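Local atomic coordinates of ADP-ribosyltransferase (Staphylococcus aureus, PDB entry 1OJQ), a protein that binds NAD+ and transfers its ADP-ribose onto a protein as a C3-type mono-ADP-ribosyltransferase, by family probably modifying small GTPases of the Rho group. Residues R185-A190 against A207-K212; S75-S80 against L156-G161; T96-E101 against S120-L125; L89-S94 against R150-K155; N35-S40 against E171-P176. All blocks are in the same frame, centred on the assembly; numbering follows the deposited sequence.

Contact 1 (R185-A190 against A207-K212); sequences RGTEYA and AVVFKK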
# COMPACT_ATOMS: atom_id res chain seq x y z
N ARG A 185 -7.91 6.78 -1.10
CA ARG A 185 -8.18 6.82 0.33
C ARG A 185 -9.36 5.89 0.62
O ARG A 185 -10.26 5.72 -0.18
CB ARG A 185 -8.44 8.24 0.81
CG ARG A 185 -9.69 8.89 0.21
CD ARG A 185 -9.68 10.37 0.60
NE ARG A 185 -10.85 11.09 0.12
CZ ARG A 185 -11.92 11.32 0.85
NH1 ARG A 185 -11.96 10.88 2.11
NH2 ARG A 185 -12.95 11.99 0.35
N GLY A 186 -9.32 5.26 1.80
CA GLY A 186 -10.43 4.41 2.19
C GLY A 186 -10.34 3.02 1.57
O GLY A 186 -11.33 2.30 1.44
N THR A 187 -9.12 2.64 1.17
CA THR A 187 -8.88 1.30 0.66
C THR A 187 -9.15 0.28 1.75
O THR A 187 -8.74 0.44 2.90
CB THR A 187 -7.44 1.17 0.10
OG1 THR A 187 -7.36 1.86 -1.16
CG2 THR A 187 -7.07 -0.27 -0.18
N GLU A 188 -9.84 -0.80 1.37
CA GLU A 188 -10.08 -1.90 2.29
C GLU A 188 -9.48 -3.18 1.74
O GLU A 188 -9.62 -3.42 0.54
CB GLU A 188 -11.58 -2.14 2.49
CG GLU A 188 -12.30 -0.91 3.03
CD GLU A 188 -13.81 -1.15 2.98
OE1 GLU A 188 -14.35 -1.18 1.85
OE2 GLU A 188 -14.38 -1.31 4.08
N TYR A 189 -8.89 -3.98 2.62
CA TYR A 189 -8.37 -5.28 2.16
C TYR A 189 -8.76 -6.34 3.18
O TYR A 189 -8.78 -6.03 4.38
CB TYR A 189 -6.86 -5.26 1.96
CG TYR A 189 -6.03 -4.75 3.11
CD1 TYR A 189 -5.48 -5.64 4.03
CD2 TYR A 189 -5.81 -3.39 3.27
CE1 TYR A 189 -4.71 -5.17 5.09
CE2 TYR A 189 -5.05 -2.92 4.33
CZ TYR A 189 -4.51 -3.82 5.23
OH TYR A 189 -3.76 -3.36 6.29
N ALA A 190 -9.09 -7.51 2.65
CA ALA A 190 -9.49 -8.68 3.40
C ALA A 190 -8.32 -9.68 3.42
O ALA A 190 -7.91 -10.16 2.38
CB ALA A 190 -10.73 -9.35 2.85
N ALA A 207 -3.56 -10.38 1.03
CA ALA A 207 -4.93 -9.89 1.18
C ALA A 207 -5.54 -9.49 -0.16
O ALA A 207 -4.84 -9.24 -1.15
CB ALA A 207 -4.93 -8.69 2.14
N VAL A 208 -6.86 -9.38 -0.18
CA VAL A 208 -7.58 -8.95 -1.37
C VAL A 208 -8.27 -7.61 -1.16
O VAL A 208 -9.06 -7.46 -0.23
CB VAL A 208 -8.64 -10.01 -1.72
CG1 VAL A 208 -9.37 -9.63 -3.00
CG2 VAL A 208 -7.94 -11.35 -1.85
N VAL A 209 -7.95 -6.65 -2.03
CA VAL A 209 -8.56 -5.32 -1.96
C VAL A 209 -9.96 -5.31 -2.57
O VAL A 209 -10.23 -5.93 -3.60
CB VAL A 209 -7.67 -4.30 -2.71
CG1 VAL A 209 -8.39 -2.99 -3.00
CG2 VAL A 209 -6.40 -4.00 -1.92
N PHE A 210 -10.88 -4.59 -1.95
CA PHE A 210 -12.22 -4.39 -2.48
C PHE A 210 -12.14 -3.38 -3.62
O PHE A 210 -11.50 -2.34 -3.46
CB PHE A 210 -13.18 -3.88 -1.41
CG PHE A 210 -13.69 -4.88 -0.39
CD1 PHE A 210 -13.30 -6.21 -0.43
CD2 PHE A 210 -14.57 -4.47 0.60
CE1 PHE A 210 -13.78 -7.12 0.51
CE2 PHE A 210 -15.05 -5.38 1.54
CZ PHE A 210 -14.63 -6.70 1.51
N LYS A 211 -12.76 -3.67 -4.75
CA LYS A 211 -12.74 -2.71 -5.86
C LYS A 211 -13.37 -1.38 -5.46
O LYS A 211 -14.40 -1.31 -4.78
CB LYS A 211 -13.50 -3.30 -7.04
CG LYS A 211 -13.46 -2.48 -8.33
CD LYS A 211 -13.93 -3.44 -9.42
CE LYS A 211 -13.42 -3.15 -10.80
NZ LYS A 211 -14.42 -3.64 -11.80
N LYS A 212 -12.70 -0.32 -5.92
CA LYS A 212 -13.20 1.04 -5.78
C LYS A 212 -13.24 1.74 -7.14
O LYS A 212 -14.11 2.62 -7.28
CB LYS A 212 -12.36 1.90 -4.82
CG LYS A 212 -12.65 1.57 -3.37
CD LYS A 212 -11.73 2.30 -2.41
CE LYS A 212 -12.18 3.71 -2.11
NZ LYS A 212 -13.57 3.80 -1.58
OXT LYS A 212 -12.42 1.41 -8.02
O HOH W 1 -13.74 2.42 0.49
O HOH W 2 -10.98 -0.72 -1.28
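Three backbone hydrogen bonds join 188-190 to 208-210. Ala190 and Val208 form an antiparallel hydrogen-bonded pair, bonded both ways: Ala190 N to Val208 O at 2.9 Å, and Val208 N back to Ala190 O. In both the donor stands above the carbonyl plane rather than on a lone pair. The third bond, Phe210 N to Glu188 O (3.0 Å), lies in the carbonyl plane, and Tyr189 and Val209 between them make the non-hydrogen-bonded pair. Tyr189 CD1 meets Ala207 CB at 3.6 Å; its CG takes the crowded position between N and carbonyl carbon (chi1 52°), which leads the ring away from the partner strand to bond Tyr91 through its hydroxyl. Glu188 OE1 comes within 3.5 Å of Phe210 CD2, carboxylate and ring planes nearly perpendicular. Further on, one water joins Glu188 N to Phe210 O and another Gly186 O to Lys212 NZ; the Lys212 chain bends twice, laying CE 3.4 Å from Arg185 O. Backbone bonds to Glu133 and Tyr131 on one flank and to Glu157 on the other place this open end of the beta hairpin within the mixed sheet of the ADP-ribosyltransferase fold, beside the NAD+ site residue Glu133.

Contact 2 (S75-S80 against L156-G161); sequences SVTPDS and LELPKG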
# COMPACT_ATOMS: atom_id res chain seq x y z
N SER A 75 -7.21 6.69 -13.61
CA SER A 75 -6.78 5.42 -14.18
C SER A 75 -7.29 4.26 -13.33
O SER A 75 -7.41 4.35 -12.10
CB SER A 75 -5.26 5.29 -14.35
OG SER A 75 -4.56 5.66 -13.17
N VAL A 76 -7.58 3.18 -14.04
CA VAL A 76 -7.93 1.93 -13.37
C VAL A 76 -6.96 0.85 -13.80
O VAL A 76 -6.29 0.91 -14.83
CB VAL A 76 -9.37 1.48 -13.66
CG1 VAL A 76 -10.35 2.52 -13.14
CG2 VAL A 76 -9.59 1.20 -15.14
N THR A 77 -6.84 -0.19 -12.98
CA THR A 77 -5.93 -1.27 -13.37
C THR A 77 -6.42 -2.01 -14.61
O THR A 77 -7.58 -2.44 -14.65
CB THR A 77 -5.76 -2.29 -12.22
OG1 THR A 77 -7.07 -2.74 -11.84
CG2 THR A 77 -5.14 -1.63 -10.99
N PRO A 78 -5.58 -2.17 -15.62
CA PRO A 78 -6.01 -2.90 -16.82
C PRO A 78 -5.98 -4.41 -16.63
O PRO A 78 -6.49 -5.16 -17.47
CB PRO A 78 -4.93 -2.48 -17.84
CG PRO A 78 -3.70 -2.35 -16.99
CD PRO A 78 -4.20 -1.67 -15.74
N ASP A 79 -5.39 -4.90 -15.55
CA ASP A 79 -5.40 -6.31 -15.16
C ASP A 79 -5.55 -6.42 -13.64
O ASP A 79 -5.18 -5.48 -12.95
CB ASP A 79 -4.12 -7.06 -15.52
CG ASP A 79 -3.72 -6.94 -16.98
OD1 ASP A 79 -2.87 -6.10 -17.35
OD2 ASP A 79 -4.29 -7.72 -17.78
N SER A 80 -6.04 -7.56 -13.17
CA SER A 80 -5.89 -7.86 -11.74
C SER A 80 -4.39 -7.88 -11.47
O SER A 80 -3.62 -8.38 -12.32
CB SER A 80 -6.56 -9.19 -11.44
OG SER A 80 -6.15 -9.74 -10.20
N LEU A 156 -0.96 -7.36 -1.76
CA LEU A 156 -2.35 -7.01 -2.01
C LEU A 156 -2.82 -7.32 -3.42
O LEU A 156 -2.27 -6.76 -4.37
CB LEU A 156 -2.56 -5.51 -1.76
CG LEU A 156 -2.27 -5.02 -0.35
CD1 LEU A 156 -2.50 -3.50 -0.29
CD2 LEU A 156 -3.12 -5.74 0.68
N GLU A 157 -3.81 -8.18 -3.56
CA GLU A 157 -4.38 -8.44 -4.89
C GLU A 157 -5.38 -7.34 -5.25
O GLU A 157 -6.39 -7.19 -4.58
CB GLU A 157 -5.09 -9.80 -4.92
CG GLU A 157 -5.43 -10.27 -6.33
CD GLU A 157 -6.44 -11.41 -6.28
OE1 GLU A 157 -7.23 -11.60 -7.22
OE2 GLU A 157 -6.46 -12.14 -5.27
N LEU A 158 -5.13 -6.57 -6.30
CA LEU A 158 -6.05 -5.53 -6.73
C LEU A 158 -6.96 -6.07 -7.83
O LEU A 158 -6.42 -6.61 -8.80
CB LEU A 158 -5.31 -4.34 -7.34
CG LEU A 158 -4.24 -3.68 -6.47
CD1 LEU A 158 -3.68 -2.46 -7.19
CD2 LEU A 158 -4.83 -3.32 -5.11
N PRO A 159 -8.25 -5.94 -7.70
CA PRO A 159 -9.14 -6.40 -8.78
C PRO A 159 -8.91 -5.65 -10.08
O PRO A 159 -8.54 -4.47 -10.11
CB PRO A 159 -10.53 -6.03 -8.25
CG PRO A 159 -10.39 -5.92 -6.77
CD PRO A 159 -9.00 -5.41 -6.54
N LYS A 160 -9.14 -6.33 -11.20
CA LYS A 160 -9.09 -5.60 -12.47
C LYS A 160 -10.13 -4.49 -12.45
O LYS A 160 -11.27 -4.63 -11.99
CB LYS A 160 -9.31 -6.60 -13.60
CG LYS A 160 -9.36 -5.97 -14.97
CD LYS A 160 -9.65 -6.99 -16.07
CE LYS A 160 -9.63 -6.23 -17.41
NZ LYS A 160 -9.50 -7.21 -18.52
N GLY A 161 -9.74 -3.34 -12.98
CA GLY A 161 -10.67 -2.23 -13.10
C GLY A 161 -10.84 -1.39 -11.86
O GLY A 161 -11.71 -0.51 -11.83
O HOH W 3 -6.60 -8.88 -17.70
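Thr77 holds OG1 in the crowded position between its backbone N and carbonyl carbon (chi1 55°), which turns the hydroxyl to the 156-161 backbone and leaves CG2 anti to the carbonyl carbon. Thr77 OG1 donates to Pro159 O at 2.9 Å, meeting the carbonyl in its plane on a lone pair. The Thr77 side chain crosses that of Leu158 at about a right angle, CG2 4.2 Å from Leu158 CD1. Two residues on from Pro159, Gly161 N gives a second bond to Thr77 O (2.9 Å), again on a lone pair but bent to 146° at the hydrogen. Thr77 is thus gripped through both hydroxyl and carbonyl. Gly161 itself has a positive phi (83°), at which a side chain would press on the preceding carbonyl O. Lys160 is extended throughout, CG anti to the backbone N, and runs alongside 78-80: its CB lies 3.4 Å from Ser80 N and its CE 3.3 Å from Pro78 O. Its ammonium reaches Asp79 OD2 through a water that it bonds weakly; Asp79 OD1 bonds Trp15 of helix 9-23. Ser80 brings its CA to 3.2 Å from Leu158 O in a CA-H...O contact, while its hydroxyl bonds Thr3. At this end of the mixed sheet, the loop leading into edge strand 81-87 packs on the end of the neighbouring strand 152-158 and the chain that leaves it.

Contact 3 (T96-E101 against S120-L125); sequences TGFTRE and SKLNNL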
# COMPACT_ATOMS: atom_id res chain seq x y z
N THR A 96 -6.02 -6.64 17.13
CA THR A 96 -6.61 -7.15 18.37
C THR A 96 -6.16 -8.56 18.72
O THR A 96 -6.15 -9.40 17.82
CB THR A 96 -8.15 -7.17 18.25
OG1 THR A 96 -8.61 -5.84 18.08
CG2 THR A 96 -8.74 -7.75 19.52
N GLY A 97 -5.84 -8.85 19.97
CA GLY A 97 -5.38 -10.10 20.50
C GLY A 97 -3.88 -10.33 20.35
O GLY A 97 -3.39 -11.31 20.93
N PHE A 98 -3.18 -9.49 19.59
CA PHE A 98 -1.72 -9.59 19.42
C PHE A 98 -1.09 -8.59 20.39
O PHE A 98 -1.09 -7.39 20.13
CB PHE A 98 -1.26 -9.33 17.99
CG PHE A 98 0.13 -9.90 17.75
CD1 PHE A 98 0.30 -11.27 17.62
CD2 PHE A 98 1.24 -9.07 17.67
CE1 PHE A 98 1.56 -11.81 17.39
CE2 PHE A 98 2.50 -9.60 17.42
CZ PHE A 98 2.67 -10.97 17.28
N THR A 99 -0.58 -9.10 21.52
CA THR A 99 -0.30 -8.19 22.62
C THR A 99 1.04 -7.49 22.46
O THR A 99 1.85 -7.87 21.62
CB THR A 99 -0.29 -8.94 23.98
OG1 THR A 99 0.90 -9.73 24.04
CG2 THR A 99 -1.47 -9.89 24.04
N ARG A 100 1.26 -6.47 23.28
CA ARG A 100 2.59 -5.85 23.28
C ARG A 100 3.69 -6.87 23.53
O ARG A 100 4.77 -6.80 22.95
CB ARG A 100 2.66 -4.77 24.36
CG ARG A 100 4.08 -4.24 24.60
CD ARG A 100 4.52 -3.39 23.40
NE ARG A 100 5.89 -2.91 23.58
CZ ARG A 100 6.98 -3.50 23.10
NH1 ARG A 100 6.94 -4.63 22.40
NH2 ARG A 100 8.18 -2.97 23.31
N GLU A 101 3.43 -7.85 24.42
CA GLU A 101 4.48 -8.85 24.67
C GLU A 101 4.63 -9.78 23.48
O GLU A 101 5.75 -10.20 23.20
CB GLU A 101 4.20 -9.66 25.94
CG GLU A 101 5.43 -10.45 26.38
CD GLU A 101 6.54 -9.56 26.90
OE1 GLU A 101 7.60 -10.11 27.26
OE2 GLU A 101 6.41 -8.32 26.97
N SER A 120 1.92 -17.86 13.42
CA SER A 120 0.67 -18.61 13.39
C SER A 120 -0.42 -17.88 14.15
O SER A 120 -1.59 -17.83 13.75
CB SER A 120 0.89 -20.02 13.96
OG SER A 120 1.49 -20.81 12.94
N LYS A 121 -0.05 -17.29 15.29
CA LYS A 121 -1.03 -16.50 16.04
C LYS A 121 -1.55 -15.34 15.20
O LYS A 121 -2.75 -15.02 15.15
CB LYS A 121 -0.38 -15.97 17.33
CG LYS A 121 -1.35 -15.21 18.23
CD LYS A 121 -0.80 -14.96 19.63
CE LYS A 121 -1.90 -14.43 20.54
NZ LYS A 121 -1.39 -14.08 21.89
N LEU A 122 -0.63 -14.66 14.51
CA LEU A 122 -1.00 -13.53 13.67
C LEU A 122 -2.02 -13.96 12.61
O LEU A 122 -3.03 -13.30 12.37
CB LEU A 122 0.22 -12.92 12.99
CG LEU A 122 1.01 -11.83 13.72
CD1 LEU A 122 2.23 -11.46 12.89
CD2 LEU A 122 0.17 -10.59 14.00
N ASN A 123 -1.75 -15.09 11.96
CA ASN A 123 -2.67 -15.61 10.96
C ASN A 123 -4.05 -15.84 11.56
O ASN A 123 -5.12 -15.56 11.06
CB ASN A 123 -2.13 -16.92 10.38
CG ASN A 123 -3.12 -17.48 9.37
OD1 ASN A 123 -3.11 -17.00 8.23
ND2 ASN A 123 -3.95 -18.44 9.75
N ASN A 124 -4.01 -16.43 12.77
CA ASN A 124 -5.27 -16.72 13.44
C ASN A 124 -6.01 -15.44 13.78
O ASN A 124 -7.24 -15.41 13.70
CB ASN A 124 -5.04 -17.56 14.71
CG ASN A 124 -6.32 -17.61 15.53
OD1 ASN A 124 -6.54 -16.78 16.40
ND2 ASN A 124 -7.15 -18.60 15.20
N LEU A 125 -5.32 -14.36 14.11
CA LEU A 125 -5.91 -13.07 14.46
C LEU A 125 -6.18 -12.15 13.27
O LEU A 125 -6.98 -11.21 13.41
CB LEU A 125 -4.99 -12.32 15.44
CG LEU A 125 -4.77 -13.06 16.78
CD1 LEU A 125 -3.77 -12.28 17.62
CD2 LEU A 125 -6.11 -13.27 17.48
O HOH W 4 -7.58 -9.53 15.59
O HOH W 5 -4.35 -13.12 22.33
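The turn leading into helix 100-106 packs here against helix 116-126, with Thr99 as N-cap of the shorter helix. Phe98 carries the contact. Its CG is anti to the backbone N (chi1 -160°), which swings the ring against the other helix, and Leu122 sets CD2 over the middle of one face, 3.7 Å from the ring centroid and 13° off the normal: a CH-pi contact. Leu125 CD1 and Lys121 CG approach the same ring at its edge. Leu125 also pushes CD1 onto the backbone, 3.4 Å from Gly97 C and 3.5 Å from Phe98 N. Gly97, at positive phi (84°), has no side chain between its backbone and the methyl. Lys121 is extended past the ring edge, CE 3.5 Å from Gly97 O. Its ammonium pairs with Asp102, whose carboxylate also accepts from Thr99 N, and shares a water with Gly97 O. A second water bridges Thr96 O and Leu125 O, donating to both. Leu103 and Leu106 also pack on Phe98, and Val194 on Leu122. No direct hydrogen bond crosses between 96-101 and 120-125: an apolar centre holds them, with water bridges, and a salt bridge from Lys121 to Asp102 just beyond 96-101, around it.

Contact 4 (L89-S94 against R150-K155); sequences LDYLSS and RPIELK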
# COMPACT_ATOMS: atom_id res chain seq x y z
N LEU A 89 7.43 -3.46 12.15
CA LEU A 89 6.54 -4.27 12.98
C LEU A 89 5.46 -3.46 13.69
O LEU A 89 4.45 -4.04 14.12
CB LEU A 89 7.35 -5.03 14.02
CG LEU A 89 8.26 -6.16 13.57
CD1 LEU A 89 8.95 -6.77 14.79
CD2 LEU A 89 7.51 -7.25 12.80
N ASP A 90 5.60 -2.14 13.83
CA ASP A 90 4.60 -1.37 14.57
C ASP A 90 3.28 -1.32 13.82
O ASP A 90 2.25 -0.94 14.36
CB ASP A 90 5.06 0.05 14.88
CG ASP A 90 5.45 0.83 13.65
OD1 ASP A 90 4.92 0.56 12.56
OD2 ASP A 90 6.31 1.74 13.78
N TYR A 91 3.29 -1.74 12.55
CA TYR A 91 2.03 -1.99 11.85
C TYR A 91 1.16 -2.95 12.66
O TYR A 91 -0.07 -2.84 12.55
CB TYR A 91 2.32 -2.56 10.47
CG TYR A 91 1.15 -3.17 9.73
CD1 TYR A 91 0.24 -2.37 9.07
CD2 TYR A 91 0.98 -4.55 9.72
CE1 TYR A 91 -0.82 -2.97 8.41
CE2 TYR A 91 -0.08 -5.16 9.07
CZ TYR A 91 -0.97 -4.34 8.42
OH TYR A 91 -2.04 -4.90 7.74
N LEU A 92 1.74 -3.85 13.44
CA LEU A 92 0.95 -4.86 14.17
C LEU A 92 0.46 -4.37 15.52
O LEU A 92 -0.17 -5.09 16.30
CB LEU A 92 1.78 -6.12 14.38
CG LEU A 92 2.32 -6.77 13.10
CD1 LEU A 92 3.27 -7.90 13.46
CD2 LEU A 92 1.19 -7.23 12.19
N SER A 93 0.73 -3.11 15.85
CA SER A 93 0.48 -2.68 17.23
C SER A 93 -1.01 -2.45 17.45
O SER A 93 -1.49 -2.27 18.56
CB SER A 93 1.31 -1.43 17.55
OG SER A 93 0.62 -0.27 17.08
N SER A 94 -1.79 -2.47 16.36
CA SER A 94 -3.23 -2.34 16.63
C SER A 94 -4.01 -3.58 16.23
O SER A 94 -5.23 -3.54 16.04
CB SER A 94 -3.78 -1.12 15.88
N ARG A 150 12.25 -4.79 5.03
CA ARG A 150 11.46 -4.58 6.24
C ARG A 150 10.85 -5.90 6.69
O ARG A 150 10.75 -6.85 5.91
CB ARG A 150 10.38 -3.52 6.03
CG ARG A 150 10.91 -2.10 6.26
CD ARG A 150 9.90 -1.08 5.75
NE ARG A 150 9.92 0.18 6.47
CZ ARG A 150 8.98 1.11 6.49
NH1 ARG A 150 7.84 1.00 5.82
NH2 ARG A 150 9.15 2.22 7.21
N PRO A 151 10.45 -6.00 7.94
CA PRO A 151 9.98 -7.29 8.47
C PRO A 151 8.71 -7.83 7.83
O PRO A 151 8.52 -9.03 7.74
CB PRO A 151 9.66 -6.98 9.94
CG PRO A 151 10.50 -5.78 10.25
CD PRO A 151 10.46 -4.96 8.98
N ILE A 152 7.82 -6.94 7.41
CA ILE A 152 6.50 -7.35 6.92
C ILE A 152 6.32 -6.94 5.46
O ILE A 152 6.65 -5.83 5.07
CB ILE A 152 5.40 -6.73 7.79
CG1 ILE A 152 5.41 -7.33 9.22
CG2 ILE A 152 4.01 -6.83 7.20
CD1 ILE A 152 4.49 -6.54 10.13
N GLU A 153 5.77 -7.85 4.68
CA GLU A 153 5.33 -7.53 3.32
C GLU A 153 3.82 -7.73 3.22
O GLU A 153 3.33 -8.86 3.37
CB GLU A 153 6.03 -8.43 2.32
CG GLU A 153 5.62 -8.19 0.87
CD GLU A 153 6.19 -9.29 -0.03
OE1 GLU A 153 5.48 -10.29 -0.23
OE2 GLU A 153 7.34 -9.15 -0.50
N LEU A 154 3.10 -6.64 3.01
CA LEU A 154 1.67 -6.67 2.74
C LEU A 154 1.52 -6.86 1.23
O LEU A 154 1.91 -5.98 0.45
CB LEU A 154 1.01 -5.39 3.25
CG LEU A 154 -0.50 -5.25 3.08
CD1 LEU A 154 -1.28 -6.39 3.73
CD2 LEU A 154 -0.94 -3.90 3.65
N LYS A 155 0.98 -8.01 0.85
CA LYS A 155 0.83 -8.43 -0.55
C LYS A 155 -0.63 -8.34 -0.93
O LYS A 155 -1.49 -9.11 -0.46
CB LYS A 155 1.45 -9.82 -0.67
CG LYS A 155 1.18 -10.56 -1.96
CD LYS A 155 1.89 -11.91 -2.01
CE LYS A 155 1.54 -12.67 -3.28
NZ LYS A 155 2.12 -14.06 -3.26
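A 3-10 turn, 89-92, closed by Leu92 N to Leu89 O (2.8 Å), lies over the start of strand 152-158 without any backbone bond between them. Ile152 is at the centre: CG1 anti to its carbonyl carbon (chi1 -68°) and a straight chain beyond send CD1 out among three side chains. Leu92 meets it tip to tip, CG 3.7 Å from Ile152 CD1. Leu89 crosses at about a right angle with CD2 at 4.1 Å from that methyl, and Tyr91 brings ring atom CD2 equally near, also at a right angle. Leu89 CD2 packs as well on Pro151 CB, 3.6 Å off. Leu103 and Leu106 of helix 100-106 touch Leu89, and Ile205 of the adjacent strand touches Ile152. Tyr91 OH, the partner of Tyr189, lies close to Leu154 CD1. Arg150 NH1 bonds Leu86 O. The cluster is a small apolar core beside residues of the NAD+ site, to which the same two segments contribute Asp90 and Arg150.

Contact 5 (N35-S40 against E171-P176); sequences NYTKNS and ELTAYP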
# COMPACT_ATOMS: atom_id res chain seq x y z
N ASN A 35 3.63 16.34 -4.78
CA ASN A 35 3.58 16.87 -3.42
C ASN A 35 3.19 15.81 -2.41
O ASN A 35 3.71 15.81 -1.28
CB ASN A 35 2.62 18.06 -3.33
CG ASN A 35 3.22 19.30 -3.96
OD1 ASN A 35 4.44 19.44 -4.10
ND2 ASN A 35 2.35 20.21 -4.36
N TYR A 36 2.30 14.89 -2.77
CA TYR A 36 1.96 13.80 -1.85
C TYR A 36 3.19 12.96 -1.54
O TYR A 36 3.44 12.63 -0.37
CB TYR A 36 0.79 12.95 -2.42
CG TYR A 36 0.40 11.91 -1.37
CD1 TYR A 36 -0.46 12.28 -0.34
CD2 TYR A 36 0.89 10.62 -1.39
CE1 TYR A 36 -0.82 11.35 0.63
CE2 TYR A 36 0.55 9.69 -0.42
CZ TYR A 36 -0.31 10.07 0.58
OH TYR A 36 -0.66 9.15 1.56
N THR A 37 3.94 12.57 -2.57
CA THR A 37 5.12 11.73 -2.36
C THR A 37 6.18 12.43 -1.50
O THR A 37 6.87 11.73 -0.78
CB THR A 37 5.81 11.29 -3.66
OG1 THR A 37 6.41 12.41 -4.33
CG2 THR A 37 4.79 10.65 -4.61
N LYS A 38 6.28 13.75 -1.55
CA LYS A 38 7.22 14.52 -0.76
C LYS A 38 6.91 14.53 0.74
O LYS A 38 7.82 14.57 1.55
CB LYS A 38 7.16 16.01 -1.15
CG LYS A 38 7.53 16.38 -2.56
CD LYS A 38 7.32 17.88 -2.73
CE LYS A 38 8.52 18.66 -2.21
NZ LYS A 38 8.27 20.13 -2.33
N ASN A 39 5.63 14.57 1.05
CA ASN A 39 5.10 14.99 2.34
C ASN A 39 3.62 14.61 2.48
O ASN A 39 2.76 15.45 2.22
CB ASN A 39 5.26 16.49 2.45
CG ASN A 39 5.17 17.12 3.82
OD1 ASN A 39 5.36 16.47 4.86
ND2 ASN A 39 4.89 18.43 3.82
N SER A 40 3.38 13.37 2.84
CA SER A 40 2.02 12.85 2.94
C SER A 40 1.40 13.14 4.28
O SER A 40 0.18 13.15 4.39
CB SER A 40 2.02 11.34 2.69
OG SER A 40 2.77 10.68 3.70
N GLU A 171 8.57 13.18 -13.00
CA GLU A 171 7.85 14.41 -12.67
C GLU A 171 6.70 14.18 -11.70
O GLU A 171 6.06 15.14 -11.25
CB GLU A 171 7.36 15.04 -13.97
CG GLU A 171 6.06 14.44 -14.48
CD GLU A 171 6.27 13.13 -15.22
OE1 GLU A 171 5.30 12.67 -15.87
OE2 GLU A 171 7.38 12.55 -15.19
N LEU A 172 6.41 12.92 -11.36
CA LEU A 172 5.30 12.55 -10.50
C LEU A 172 5.76 12.19 -9.08
O LEU A 172 4.94 12.33 -8.16
CB LEU A 172 4.52 11.34 -11.04
CG LEU A 172 3.91 11.48 -12.43
CD1 LEU A 172 3.14 10.21 -12.79
CD2 LEU A 172 3.02 12.71 -12.50
N THR A 173 6.99 11.69 -8.90
CA THR A 173 7.38 11.25 -7.54
C THR A 173 8.73 11.78 -7.10
O THR A 173 9.67 11.84 -7.89
CB THR A 173 7.38 9.70 -7.44
OG1 THR A 173 7.74 9.33 -6.10
CG2 THR A 173 8.39 9.06 -8.37
N ALA A 174 8.81 12.17 -5.82
CA ALA A 174 10.06 12.61 -5.20
C ALA A 174 10.96 11.42 -4.90
O ALA A 174 12.13 11.59 -4.52
CB ALA A 174 9.77 13.42 -3.94
N TYR A 175 10.41 10.22 -5.10
CA TYR A 175 11.11 8.98 -4.79
C TYR A 175 11.08 7.98 -5.94
O TYR A 175 10.45 6.93 -5.79
CB TYR A 175 10.47 8.33 -3.54
CG TYR A 175 10.78 9.15 -2.31
CD1 TYR A 175 9.98 10.25 -1.98
CD2 TYR A 175 11.85 8.83 -1.50
CE1 TYR A 175 10.24 11.02 -0.86
CE2 TYR A 175 12.12 9.60 -0.38
CZ TYR A 175 11.32 10.68 -0.07
OH TYR A 175 11.59 11.44 1.04
N PRO A 176 11.73 8.33 -7.04
CA PRO A 176 11.72 7.49 -8.24
C PRO A 176 12.34 6.11 -8.00
O PRO A 176 13.22 5.94 -7.17
CB PRO A 176 12.59 8.24 -9.25
CG PRO A 176 13.38 9.20 -8.43
CD PRO A 176 12.54 9.55 -7.23
O HOH W 6 9.96 13.36 1.85
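Leu172 enters first, its carbonyl O 3.9 Å from Thr37 CG2. Thr173 follows, its side chain crossing that of Thr37 at about a right angle, OG1 3.6 Å from the same methyl. With OG1 anti to its own backbone N (chi1 -179°), Thr173 accepts from Tyr175 N at 3.0 Å, an ST turn that curls the loop around Ala174. Ala174 N then donates an almost straight bond (171°) to Thr37 OG1, 2.8 Å away, the one direct hydrogen bond across the contact. That hydroxyl, in the crowded position between N and carbonyl carbon (chi1 68°), is also bonded to Tyr34 O one helical turn back. Ala174 CB lies against Lys38 CG. Tyr175 reaches on, CE1 3.4 Å from Thr37 O, and its OH meets a water, in the ring plane, that donates to Lys38 O. Thr37 is an NAD+-binding residue, close to another, Glu180. The contact thus sets the C-terminal end of helix 27-38 against the loop between strands 165-166 and 180-183, with Leu172 packing on Lys30 and Ile33 of that helix.

In the fold
Contacts 1, 2 and 4 share the mixed sheet. Strand 152-158 supplies both contact 4 and contact 2, whose centres lie about 23 Å apart on opposite sides of the chain's centre, and it pairs with strand 203-209 of contact 1. Contact 3, centred about 12 Å from contact 4, extends the apolar packing through Leu122 against Leu92. Contact 5 stands apart, its centre about 34 Å from that of contact 3, at the three-stranded sheet and helix 27-38. Along the chain, contact 5 spans contact 2, which spans contact 4, which spans contact 3; contact 1 follows them all. The fold brings together NAD+-binding residues far apart in sequence, among them Thr37, Asp90 and Arg150, consistent with a shared site.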